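Local coordinates for protein cAMP factor (Mobiluncus curtisii, PDB 6JLC) that probably acts as a pore-forming toxin in the haemolytic CAMP reaction, this chain being the C-terminal part of a longer protein, folded as two helical domains, at residues 12-17 with 53-58; 45-50 with 112-117; 79-84 with 105-110; 152-157 with 204-209; 159-164 with 211-216. One frame throughout, in Å; residues are numbered along the deposited sequence.

The chain is largely helical, and the five contacts divide between its two bundles. Contacts 1, 2 and 3 belong to the five-helix N-terminal bundle. Contacts 1 and 2 share helix 41-59, with centres about 14 Å apart, while contacts 2 and 3 share helix 97-114, with centres about 12 Å apart. Contact 1 also touches contact 3 directly, through Asp17 and Val79. Contacts 4 and 5 are successive levels of one helix pair in the three-helix C-terminal bundle, centres about 10 Å apart. Between the groups, contacts 3 and 4 come nearest, with about 8 Å between closest atoms. A bound acetate, probably from the crystallisation liquor, lies about 6 Å from the Ile162 side chain of contact 5.

Contact 1 of 5, residues 12-17 with 53-58; sequences QSAIDD and QSLAVV
Ile15 and Leu55 face each other where helices 8-31 and 41-59 run antiparallel, the axes of the two short segments inclined at 153° and 9.1 Å apart at closest approach. The two side chains slide past one another in opposite directions. Ile15 CG1 lies against Leu55 CB at 3.5 Å, and the ethyl branch, with CG1 anti to the carbonyl carbon (chi1 -69°), carries its terminal methyl on to the other helix. There Ile15 CD1 rests more on backbone than on side chain, 3.6 Å from Ala56 N and 4.1 Å from Ala56 CB; the small alanine lets the methyl come this close to the main chain. Leu55 sends its branched end the other way, and its CD1 meets Ala14 CB at 3.7 Å, where alanine again suits a position facing a bulky partner. No hydrogen bond joins the segments; the contact is purely apolar. Polar groups keep to the outer side of helix 8-31, where Gln12 NE2 donates to Asp16 OD1 (2.9 Å) one turn on. Ile71 and Thr75 of helix 68-91 cover the flank beside Leu55 and Ala14, so the pair forms a buried seam of the antiparallel N-terminal helix bundle of this chain.

Contact 2 of 5, residues 45-50 with 112-117; sequences FATATE and MRVANI
Thr47 of helix 41-59 meets Ala115, near the end of helix 97-114, with their CA atoms 5.7 Å apart. The contact joins two helices of the five-helix N-terminal bundle through segments more than 60 residues apart along the chain. The CB of Thr47 points at the other segment, and its two branches then part. CG2 stands anti to the backbone N and reaches the main chain of the partner, lying 3.5 Å from Val114 O. The same methyl also approaches Val114 CG1 at 4.2 Å, which gives it an apolar neighbour as well. OG1, the other branch, is anti to the carbonyl carbon (chi1 -60°), close beside its own helix backbone; it is hydrogen-bonded to Lys43 O one turn back. This bond within the helix probably accounts for a hydroxyl being tolerated in a buried place that faces a methyl group. Threonine therefore suits the site: it offers a methyl to the partner while its polar end is satisfied by its own helix. Val114 O is likewise provided for, since it accepts from Arg74 of helix 68-91, whose NH1 also bonds Asn116 O and so holds the chain around Asn116. Alanine brings the smallest possible side chain to the tightest point of the contact, where Ala115 CB stands 3.2 Å from Thr47 OG1.

Contact 3 of 5, residues 79-84 with 105-110; sequences VEIGLT and FSVTRA
Ile81 lies over Val107 and Ala110 with both of its branches in use. Its CG2 meets Val107 CG1 at 4.1 Å, where the two beta-branched side chains cross obliquely. The ethyl arm goes to the next turn of the partner: with CG1 anti to the carbonyl carbon (chi1 -67°), Ile81 CD1 packs 4.0 Å from Ala110 CB. An isoleucine can thus cover two turns of the facing helix, while the small alanine lets the arm lie close to the partner helix. One turn along, Thr84 turns its methyl to the valine, more loosely, with CG2 at 4.5 Å from Val107 CG2. Its hydroxyl goes back to its own helix, donating to Glu80 O at 2.7 Å from above the carbonyl plane. Thr84 N reaches that oxygen from the opposite face, so one acceptor serves two donors and the buried hydroxyl is satisfied. Helix 121-139 closes over one flank: Leu131 touches Thr84, and Arg132 makes a salt bridge with Glu80, which probably offsets the cost of burying the carboxylate. The axes of the two short segments stand 10.6 Å apart and are inclined at 161°. Successive helices 68-91 and 97-114 form an antiparallel helical hairpin here, its interface made mainly of aliphatic groups as in an up-and-down helix bundle.

Contact 4 of 5, residues 152-157 with 204-209; sequences IYVKDL and AECDAA
Cys206 gives up the most surface here, its side chain entering between Val154 and Lys155 of helix 152-173; the CA atoms of Cys206 and Lys155 are 6.8 Å apart. Each atom of the cysteine side chain has its own neighbour. CB packs against Val154 CG1 at 3.8 Å, the valine turning one methyl to the other helix. The sulfur goes to the lysine instead, lying 3.6 Å from Lys155 CE and 3.8 Å from Lys155 CD. Although the CB of Lys155 points away from the partner helix, its chain is bent at chi2 (-67°) and again at chi4 (74°), which brings the methylenes round beside SG. The long residue suits this position because its aliphatic part covers the sulfur while NZ travels on to hydrogen-bond Trp196 O and Lys198 O. Those carbonyls lie at the C-terminal end of helix 179-197, where the helix dipole would be expected to favour a positive charge. Lys155 therefore links all three helices of the C-terminal bundle: 152-173, 179-197 and 203-222. Toward the N-terminal bundle, Tyr153 stacks on His100, and Asp207 bonds Tyr94 in the loop between helices 68-91 and 97-114.

Contact 5 of 5, residues 159-164 with 211-216; sequences NKAIWN and AKLNTA
Leu213 and Ile162 meet with their side chains at about a right angle, in the C-terminal three-helix bundle of this chain, where helices 152-173 and 203-222 run in broadly the same direction but clearly inclined to each other. The leucine does the reaching. Its CB points at the other helix and CG stands anti to the backbone N (chi1 -154°), which thrusts the branched end forward until one methyl, CD2, carries the whole contact. That methyl touches the backbone as well as the side chain of its partner: Leu213 CD2 is 3.8 Å from Ile162 CA and 3.9 Å from Ile162 CG1. The CB of Ile162 is directed away, so the leucine comes alongside the base of the isoleucine and not against its far end. Beside it Ala161 faces the leucine, with Ala161 CB 4.4 Å from Leu213 CD2. Alanine fits this place because its short side chain lets a long leucine approach the helix surface, although 7.6 Å separates the CA atoms of Ala161 and Leu213. Ile189 and Ala192 of helix 179-197 also pack on Leu213, so this residue joins all three helices of the bundle. No hydrogen bond crosses between the segments, and apolar packing holds them. The same leucine methyl, CD2, lies 3.9 Å from Ala161 O, an oxygen that accepts a hydrogen bond from Thr165 OG1 one turn on.

Contact 1 of 5, residues 12-17 with 53-58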
# COMPACT_ATOMS: atom_id res chain seq x y z
N GLN A 12 8.75 -24.45 -2.49
CA GLN A 12 8.90 -23.44 -3.53
C GLN A 12 7.61 -22.64 -3.71
O GLN A 12 7.67 -21.43 -3.96
CB GLN A 12 9.30 -24.08 -4.86
CG GLN A 12 9.55 -23.04 -5.95
CD GLN A 12 10.72 -22.14 -5.61
OE1 GLN A 12 11.79 -22.61 -5.24
NE2 GLN A 12 10.51 -20.83 -5.71
N SER A 13 6.44 -23.29 -3.61
CA SER A 13 5.19 -22.55 -3.72
C SER A 13 5.09 -21.50 -2.63
O SER A 13 4.64 -20.37 -2.87
CB SER A 13 3.97 -23.49 -3.63
OG SER A 13 4.05 -24.53 -4.57
N ALA A 14 5.48 -21.87 -1.40
CA ALA A 14 5.48 -20.93 -0.29
C ALA A 14 6.39 -19.74 -0.59
O ALA A 14 6.00 -18.58 -0.38
CB ALA A 14 5.90 -21.64 0.99
N ILE A 15 7.60 -20.02 -1.08
CA ILE A 15 8.51 -18.94 -1.48
C ILE A 15 7.83 -18.00 -2.46
O ILE A 15 7.85 -16.77 -2.30
CB ILE A 15 9.81 -19.53 -2.09
CG1 ILE A 15 10.62 -20.23 -1.00
CG2 ILE A 15 10.63 -18.42 -2.76
CD1 ILE A 15 11.84 -20.96 -1.53
N ASP A 16 7.24 -18.57 -3.52
CA ASP A 16 6.60 -17.74 -4.54
C ASP A 16 5.49 -16.89 -3.93
O ASP A 16 5.34 -15.71 -4.29
CB ASP A 16 6.03 -18.60 -5.66
CG ASP A 16 7.10 -19.38 -6.43
OD1 ASP A 16 8.30 -19.06 -6.30
OD2 ASP A 16 6.73 -20.32 -7.16
N ASP A 17 4.69 -17.48 -3.03
CA ASP A 17 3.59 -16.74 -2.42
C ASP A 17 4.11 -15.61 -1.55
O ASP A 17 3.53 -14.51 -1.52
CB ASP A 17 2.71 -17.66 -1.57
CG ASP A 17 1.98 -18.70 -2.41
OD1 ASP A 17 1.90 -18.52 -3.64
OD2 ASP A 17 1.50 -19.69 -1.82
N GLN A 53 14.62 -17.97 2.82
CA GLN A 53 15.91 -18.65 2.92
C GLN A 53 15.76 -20.00 3.60
O GLN A 53 16.38 -20.99 3.19
CB GLN A 53 16.93 -17.78 3.67
CG GLN A 53 17.60 -16.73 2.78
CD GLN A 53 18.21 -15.58 3.57
OE1 GLN A 53 18.11 -15.51 4.80
NE2 GLN A 53 18.85 -14.65 2.86
N SER A 54 14.94 -20.07 4.65
CA SER A 54 14.68 -21.34 5.30
C SER A 54 13.92 -22.28 4.38
O SER A 54 14.18 -23.49 4.35
CB SER A 54 13.90 -21.13 6.60
OG SER A 54 13.72 -22.37 7.26
N LEU A 55 12.96 -21.73 3.62
CA LEU A 55 12.23 -22.56 2.66
C LEU A 55 13.14 -23.00 1.52
O LEU A 55 12.99 -24.12 1.01
CB LEU A 55 11.04 -21.78 2.11
CG LEU A 55 9.85 -21.63 3.07
CD1 LEU A 55 9.00 -20.45 2.66
CD2 LEU A 55 9.03 -22.89 3.12
N ALA A 56 14.06 -22.13 1.10
CA ALA A 56 14.94 -22.47 -0.02
C ALA A 56 15.81 -23.67 0.32
O ALA A 56 16.21 -24.43 -0.57
CB ALA A 56 15.80 -21.27 -0.41
N VAL A 57 16.12 -23.85 1.60
CA VAL A 57 16.88 -25.01 2.03
C VAL A 57 16.12 -26.28 1.71
O VAL A 57 16.68 -27.26 1.20
CB VAL A 57 17.21 -24.90 3.53
CG1 VAL A 57 17.74 -26.20 4.07
CG2 VAL A 57 18.20 -23.76 3.76
N VAL A 58 14.80 -26.29 1.99
CA VAL A 58 13.98 -27.46 1.68
C VAL A 58 13.80 -27.60 0.18
O VAL A 58 13.93 -28.71 -0.37
CB VAL A 58 12.62 -27.36 2.40
CG1 VAL A 58 11.70 -28.50 1.97
CG2 VAL A 58 12.80 -27.33 3.93

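Contact 2 of 5, residues 45-50 with 112-117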
# COMPACT_ATOMS: atom_id res chain seq x y z
N PHE A 45 9.86 -7.17 5.85
CA PHE A 45 10.63 -7.60 4.68
C PHE A 45 11.85 -8.42 5.08
O PHE A 45 12.20 -9.39 4.41
CB PHE A 45 11.05 -6.38 3.84
CG PHE A 45 9.89 -5.58 3.27
CD1 PHE A 45 8.72 -6.21 2.85
CD2 PHE A 45 9.97 -4.20 3.13
CE1 PHE A 45 7.65 -5.48 2.33
CE2 PHE A 45 8.92 -3.46 2.60
CZ PHE A 45 7.76 -4.10 2.19
N ALA A 46 12.50 -8.04 6.18
CA ALA A 46 13.63 -8.83 6.66
C ALA A 46 13.18 -10.22 7.08
O ALA A 46 13.87 -11.21 6.81
CB ALA A 46 14.32 -8.11 7.82
N THR A 47 12.03 -10.31 7.75
CA THR A 47 11.50 -11.62 8.14
C THR A 47 11.16 -12.45 6.91
O THR A 47 11.40 -13.66 6.88
CB THR A 47 10.27 -11.44 9.03
OG1 THR A 47 10.63 -10.71 10.20
CG2 THR A 47 9.71 -12.79 9.46
N ALA A 48 10.59 -11.81 5.89
CA ALA A 48 10.24 -12.53 4.68
C ALA A 48 11.47 -13.15 4.03
O ALA A 48 11.44 -14.28 3.54
CB ALA A 48 9.54 -11.58 3.70
N THR A 49 12.58 -12.41 4.07
CA THR A 49 13.84 -12.93 3.54
C THR A 49 14.32 -14.13 4.34
O THR A 49 14.76 -15.13 3.76
CB THR A 49 14.87 -11.80 3.54
OG1 THR A 49 14.40 -10.76 2.68
CG2 THR A 49 16.20 -12.32 3.03
N GLU A 50 14.26 -14.05 5.67
CA GLU A 50 14.66 -15.19 6.48
C GLU A 50 13.77 -16.39 6.19
O GLU A 50 14.25 -17.53 6.15
CB GLU A 50 14.61 -14.83 7.97
CG GLU A 50 15.64 -13.80 8.35
CD GLU A 50 15.56 -13.37 9.80
OE1 GLU A 50 14.64 -13.80 10.53
OE2 GLU A 50 16.43 -12.57 10.21
N MET A 112 4.94 -7.82 14.13
CA MET A 112 5.75 -8.11 15.32
C MET A 112 5.72 -9.59 15.65
O MET A 112 6.75 -10.19 15.99
CB MET A 112 5.27 -7.27 16.51
CG MET A 112 5.35 -5.76 16.30
SD MET A 112 7.03 -5.22 15.90
CE MET A 112 7.88 -5.59 17.44
N ARG A 113 4.55 -10.23 15.53
CA ARG A 113 4.45 -11.65 15.83
C ARG A 113 5.20 -12.50 14.81
O ARG A 113 5.93 -13.42 15.17
CB ARG A 113 2.98 -12.08 15.91
CG ARG A 113 2.75 -13.45 16.56
CD ARG A 113 3.24 -13.46 18.01
NE ARG A 113 2.29 -12.76 18.87
CZ ARG A 113 2.48 -12.49 20.17
NH1 ARG A 113 3.60 -12.86 20.78
NH2 ARG A 113 1.53 -11.84 20.85
N VAL A 114 5.02 -12.21 13.51
CA VAL A 114 5.66 -13.08 12.53
C VAL A 114 7.19 -13.00 12.60
O VAL A 114 7.88 -13.95 12.23
CB VAL A 114 5.12 -12.77 11.11
CG1 VAL A 114 5.82 -11.57 10.51
CG2 VAL A 114 5.25 -14.00 10.20
N ALA A 115 7.73 -11.89 13.12
CA ALA A 115 9.17 -11.75 13.30
C ALA A 115 9.66 -12.27 14.64
O ALA A 115 10.87 -12.33 14.86
CB ALA A 115 9.57 -10.28 13.17
N ASN A 116 8.75 -12.66 15.53
CA ASN A 116 9.09 -12.98 16.91
C ASN A 116 9.66 -14.40 16.98
O ASN A 116 8.99 -15.36 16.57
CB ASN A 116 7.83 -12.83 17.78
CG ASN A 116 8.13 -12.84 19.27
OD1 ASN A 116 8.87 -13.69 19.76
ND2 ASN A 116 7.54 -11.89 20.00
N ILE A 117 10.89 -14.55 17.49
CA ILE A 117 11.50 -15.87 17.58
C ILE A 117 10.75 -16.80 18.54
O ILE A 117 10.97 -18.01 18.50
CB ILE A 117 12.98 -15.77 17.98
CG1 ILE A 117 13.12 -14.92 19.25
CG2 ILE A 117 13.79 -15.20 16.80
CD1 ILE A 117 14.08 -15.48 20.24

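Contact 3 of 5, residues 79-84 with 105-110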
# COMPACT_ATOMS: atom_id res chain seq x y z
N VAL A 79 1.37 -13.78 3.83
CA VAL A 79 0.43 -13.66 2.72
C VAL A 79 -0.79 -12.86 3.15
O VAL A 79 -1.28 -11.99 2.43
CB VAL A 79 0.05 -15.05 2.18
CG1 VAL A 79 -1.17 -14.98 1.27
CG2 VAL A 79 1.25 -15.68 1.48
N GLU A 80 -1.28 -13.13 4.37
CA GLU A 80 -2.46 -12.45 4.87
C GLU A 80 -2.20 -10.97 5.08
O GLU A 80 -3.08 -10.14 4.85
CB GLU A 80 -2.91 -13.08 6.19
CG GLU A 80 -4.35 -12.70 6.57
CD GLU A 80 -5.35 -13.36 5.64
OE1 GLU A 80 -5.04 -14.46 5.13
OE2 GLU A 80 -6.44 -12.79 5.42
N ILE A 81 -1.00 -10.62 5.58
CA ILE A 81 -0.66 -9.21 5.73
C ILE A 81 -0.71 -8.53 4.37
O ILE A 81 -1.27 -7.44 4.22
CB ILE A 81 0.72 -9.07 6.38
CG1 ILE A 81 0.69 -9.55 7.85
CG2 ILE A 81 1.18 -7.61 6.33
CD1 ILE A 81 2.06 -9.75 8.42
N GLY A 82 -0.13 -9.16 3.35
CA GLY A 82 -0.21 -8.61 2.01
C GLY A 82 -1.65 -8.42 1.54
O GLY A 82 -2.02 -7.35 1.04
N LEU A 83 -2.48 -9.46 1.70
CA LEU A 83 -3.87 -9.35 1.27
C LEU A 83 -4.59 -8.23 2.00
O LEU A 83 -5.40 -7.51 1.41
CB LEU A 83 -4.61 -10.67 1.50
CG LEU A 83 -4.15 -11.90 0.75
CD1 LEU A 83 -4.88 -13.14 1.29
CD2 LEU A 83 -4.41 -11.71 -0.75
N THR A 84 -4.33 -8.09 3.31
CA THR A 84 -5.07 -7.13 4.12
C THR A 84 -4.73 -5.70 3.70
O THR A 84 -5.63 -4.85 3.57
CB THR A 84 -4.76 -7.36 5.61
OG1 THR A 84 -5.10 -8.71 5.96
CG2 THR A 84 -5.58 -6.41 6.47
N PHE A 105 -2.90 -1.02 13.42
CA PHE A 105 -2.47 -1.68 14.65
C PHE A 105 -2.49 -3.20 14.48
O PHE A 105 -1.55 -3.89 14.88
CB PHE A 105 -3.38 -1.26 15.79
CG PHE A 105 -2.88 -1.69 17.15
CD1 PHE A 105 -1.60 -1.37 17.58
CD2 PHE A 105 -3.70 -2.43 17.98
CE1 PHE A 105 -1.15 -1.75 18.83
CE2 PHE A 105 -3.26 -2.81 19.25
CZ PHE A 105 -1.99 -2.47 19.67
N SER A 106 -3.56 -3.72 13.88
CA SER A 106 -3.64 -5.15 13.61
C SER A 106 -2.49 -5.61 12.69
O SER A 106 -1.87 -6.65 12.94
CB SER A 106 -5.00 -5.48 13.00
OG SER A 106 -5.10 -6.84 12.62
N VAL A 107 -2.18 -4.83 11.65
CA VAL A 107 -1.05 -5.17 10.79
C VAL A 107 0.25 -5.13 11.58
O VAL A 107 1.10 -6.03 11.46
CB VAL A 107 -1.00 -4.24 9.56
CG1 VAL A 107 0.34 -4.43 8.82
CG2 VAL A 107 -2.18 -4.52 8.64
N THR A 108 0.46 -4.08 12.37
CA THR A 108 1.71 -3.95 13.12
C THR A 108 1.89 -5.13 14.09
O THR A 108 2.97 -5.72 14.16
CB THR A 108 1.75 -2.62 13.88
OG1 THR A 108 1.76 -1.54 12.93
CG2 THR A 108 3.00 -2.54 14.76
N ARG A 109 0.83 -5.47 14.83
CA ARG A 109 0.91 -6.61 15.74
C ARG A 109 1.24 -7.89 15.00
O ARG A 109 2.03 -8.71 15.48
CB ARG A 109 -0.41 -6.78 16.51
CG ARG A 109 -0.68 -5.71 17.55
CD ARG A 109 -1.90 -6.09 18.41
NE ARG A 109 -1.69 -7.35 19.13
CZ ARG A 109 -2.53 -8.39 19.10
NH1 ARG A 109 -3.64 -8.34 18.38
NH2 ARG A 109 -2.24 -9.48 19.79
N ALA A 110 0.64 -8.08 13.82
CA ALA A 110 0.92 -9.27 13.01
C ALA A 110 2.38 -9.31 12.57
O ALA A 110 3.01 -10.38 12.58
CB ALA A 110 0.00 -9.32 11.78

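Contact 4 of 5, residues 152-157 with 204-209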
# COMPACT_ATOMS: atom_id res chain seq x y z
N ILE A 152 -4.16 10.80 5.37
CA ILE A 152 -3.04 10.59 4.46
C ILE A 152 -3.46 9.72 3.28
O ILE A 152 -2.87 9.81 2.19
CB ILE A 152 -1.85 9.97 5.20
CG1 ILE A 152 -2.21 8.56 5.59
CG2 ILE A 152 -1.48 10.79 6.42
CD1 ILE A 152 -1.13 7.65 5.33
N TYR A 153 -4.49 8.88 3.45
CA TYR A 153 -4.95 8.04 2.34
C TYR A 153 -5.60 8.88 1.24
O TYR A 153 -5.38 8.63 0.06
CB TYR A 153 -5.90 6.96 2.87
CG TYR A 153 -5.24 6.30 4.06
CD1 TYR A 153 -4.31 5.29 3.87
CD2 TYR A 153 -5.48 6.76 5.35
CE1 TYR A 153 -3.66 4.72 4.96
CE2 TYR A 153 -4.83 6.20 6.44
CZ TYR A 153 -3.92 5.17 6.23
OH TYR A 153 -3.28 4.60 7.31
N VAL A 154 -6.37 9.90 1.63
CA VAL A 154 -6.94 10.82 0.64
C VAL A 154 -5.84 11.68 0.02
O VAL A 154 -5.82 11.90 -1.20
CB VAL A 154 -8.04 11.69 1.30
CG1 VAL A 154 -8.50 12.81 0.35
CG2 VAL A 154 -9.23 10.83 1.69
N LYS A 155 -4.93 12.19 0.85
CA LYS A 155 -3.77 12.93 0.35
C LYS A 155 -2.95 12.10 -0.63
O LYS A 155 -2.39 12.65 -1.59
CB LYS A 155 -2.90 13.39 1.52
CG LYS A 155 -3.38 14.66 2.21
CD LYS A 155 -3.27 15.87 1.29
CE LYS A 155 -3.71 17.17 1.97
NZ LYS A 155 -2.67 17.62 2.94
N ASP A 156 -2.85 10.79 -0.40
CA ASP A 156 -2.11 9.95 -1.34
C ASP A 156 -2.81 9.85 -2.68
O ASP A 156 -2.14 9.76 -3.72
CB ASP A 156 -1.87 8.56 -0.73
CG ASP A 156 -0.88 8.59 0.45
OD1 ASP A 156 -0.05 9.53 0.51
OD2 ASP A 156 -0.93 7.70 1.32
N LEU A 157 -4.15 9.87 -2.70
CA LEU A 157 -4.87 9.91 -3.98
C LEU A 157 -4.58 11.20 -4.74
O LEU A 157 -4.40 11.19 -5.97
CB LEU A 157 -6.37 9.75 -3.73
CG LEU A 157 -7.26 9.58 -4.97
CD1 LEU A 157 -6.92 8.29 -5.71
CD2 LEU A 157 -8.74 9.61 -4.60
N ALA A 204 -12.79 17.51 0.74
CA ALA A 204 -13.36 18.20 -0.41
C ALA A 204 -12.30 19.01 -1.15
O ALA A 204 -12.33 19.10 -2.39
CB ALA A 204 -14.50 19.11 0.04
N GLU A 205 -11.39 19.65 -0.42
CA GLU A 205 -10.34 20.41 -1.09
C GLU A 205 -9.43 19.50 -1.91
O GLU A 205 -8.97 19.87 -2.99
CB GLU A 205 -9.51 21.21 -0.08
CG GLU A 205 -10.20 22.43 0.53
CD GLU A 205 -9.35 23.09 1.61
OE1 GLU A 205 -9.22 22.51 2.71
OE2 GLU A 205 -8.79 24.18 1.35
N CYS A 206 -9.16 18.29 -1.40
CA CYS A 206 -8.33 17.35 -2.15
C CYS A 206 -9.06 16.84 -3.39
O CYS A 206 -8.49 16.80 -4.48
CB CYS A 206 -7.91 16.19 -1.24
SG CYS A 206 -6.80 16.69 0.10
N ASP A 207 -10.34 16.45 -3.23
CA ASP A 207 -11.13 16.00 -4.37
C ASP A 207 -11.25 17.09 -5.43
O ASP A 207 -11.17 16.81 -6.63
CB ASP A 207 -12.54 15.58 -3.93
CG ASP A 207 -12.55 14.30 -3.11
OD1 ASP A 207 -11.58 13.50 -3.20
OD2 ASP A 207 -13.53 14.09 -2.37
N ALA A 208 -11.45 18.34 -5.01
CA ALA A 208 -11.54 19.44 -5.97
C ALA A 208 -10.22 19.64 -6.70
O ALA A 208 -10.20 19.92 -7.91
CB ALA A 208 -11.96 20.73 -5.27
N ALA A 209 -9.10 19.53 -5.99
CA ALA A 209 -7.79 19.67 -6.63
C ALA A 209 -7.58 18.59 -7.68
O ALA A 209 -7.05 18.87 -8.77
CB ALA A 209 -6.68 19.64 -5.59

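Contact 5 of 5, residues 159-164 with 211-216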
# COMPACT_ATOMS: atom_id res chain seq x y z
N ASN A 159 -1.81 12.98 -4.39
CA ASN A 159 -0.43 12.85 -4.79
C ASN A 159 -0.30 12.00 -6.02
O ASN A 159 0.46 12.29 -6.88
CB ASN A 159 0.45 12.35 -3.68
CG ASN A 159 1.88 12.82 -3.81
OD1 ASN A 159 2.81 12.18 -3.40
ND2 ASN A 159 2.03 13.94 -4.39
N LYS A 160 -1.06 10.93 -6.08
CA LYS A 160 -1.05 10.09 -7.27
C LYS A 160 -1.49 10.87 -8.51
O LYS A 160 -0.89 10.74 -9.58
CB LYS A 160 -1.95 8.87 -7.06
CG LYS A 160 -1.59 7.69 -7.96
CD LYS A 160 -2.16 6.38 -7.42
CE LYS A 160 -1.45 5.95 -6.13
NZ LYS A 160 -2.39 5.30 -5.17
N ALA A 161 -2.54 11.70 -8.37
CA ALA A 161 -2.99 12.51 -9.50
C ALA A 161 -1.93 13.53 -9.91
O ALA A 161 -1.72 13.77 -11.10
CB ALA A 161 -4.31 13.22 -9.14
N ILE A 162 -1.23 14.13 -8.93
CA ILE A 162 -0.16 15.06 -9.26
C ILE A 162 0.92 14.35 -10.06
O ILE A 162 1.37 14.83 -11.11
CB ILE A 162 0.43 15.68 -7.97
CG1 ILE A 162 -0.62 16.57 -7.29
CG2 ILE A 162 1.74 16.44 -8.26
CD1 ILE A 162 -0.22 17.01 -5.88
N TRP A 163 1.36 13.19 -9.58
CA TRP A 163 2.43 12.48 -10.27
C TRP A 163 1.96 11.97 -11.63
O TRP A 163 2.69 12.08 -12.62
CB TRP A 163 2.95 11.34 -9.40
CG TRP A 163 3.94 11.83 -8.42
CD1 TRP A 163 3.76 11.97 -7.07
CD2 TRP A 163 5.26 12.30 -8.71
NE1 TRP A 163 4.90 12.47 -6.50
CE2 TRP A 163 5.84 12.69 -7.48
CE3 TRP A 163 6.02 12.42 -9.88
CZ2 TRP A 163 7.15 13.18 -7.39
CZ3 TRP A 163 7.32 12.92 -9.79
CH2 TRP A 163 7.86 13.29 -8.56
N ASN A 164 0.74 11.43 -11.69
CA ASN A 164 0.17 11.03 -12.97
C ASN A 164 0.18 12.18 -13.96
O ASN A 164 0.45 11.99 -15.15
CB ASN A 164 -1.26 10.51 -12.81
CG ASN A 164 -1.32 9.10 -12.27
OD1 ASN A 164 -0.33 8.36 -12.32
ND2 ASN A 164 -2.49 8.71 -11.77
N ALA A 211 -9.95 17.03 -9.38
CA ALA A 211 -10.81 17.32 -10.53
C ALA A 211 -10.27 18.46 -11.38
O ALA A 211 -10.29 18.38 -12.61
CB ALA A 211 -12.24 17.62 -10.06
N LYS A 212 -9.75 19.52 -10.74
CA LYS A 212 -9.20 20.64 -11.51
C LYS A 212 -7.97 20.22 -12.30
O LYS A 212 -7.74 20.69 -13.43
CB LYS A 212 -8.82 21.81 -10.59
CG LYS A 212 -9.97 22.47 -9.85
CD LYS A 212 -9.44 23.56 -8.92
CE LYS A 212 -10.22 23.65 -7.61
NZ LYS A 212 -9.35 23.44 -6.41
N LEU A 213 -7.16 19.33 -11.72
CA LEU A 213 -5.96 18.84 -12.39
C LEU A 213 -6.32 18.02 -13.63
O LEU A 213 -5.69 18.17 -14.68
CB LEU A 213 -5.14 18.02 -11.40
CG LEU A 213 -3.63 17.86 -11.54
CD1 LEU A 213 -2.94 19.17 -11.91
CD2 LEU A 213 -3.11 17.28 -10.24
N ASN A 214 -7.33 17.16 -13.52
CA ASN A 214 -7.75 16.39 -14.68
C ASN A 214 -8.28 17.29 -15.79
O ASN A 214 -7.99 17.07 -16.97
CB ASN A 214 -8.80 15.35 -14.26
CG ASN A 214 -8.21 14.29 -13.34
OD1 ASN A 214 -7.02 13.99 -13.41
ND2 ASN A 214 -9.05 13.71 -12.49
N THR A 215 -9.03 18.34 -15.42
CA THR A 215 -9.52 19.28 -16.41
C THR A 215 -8.39 20.07 -17.05
O THR A 215 -8.40 20.32 -18.26
CB THR A 215 -10.54 20.23 -15.77
OG1 THR A 215 -11.66 19.46 -15.30
CG2 THR A 215 -11.03 21.27 -16.78
N ALA A 216 -7.39 20.45 -16.25
CA ALA A 216 -6.24 21.17 -16.80
C ALA A 216 -5.44 20.30 -17.76
O ALA A 216 -4.98 20.78 -18.80
CB ALA A 216 -5.35 21.67 -15.66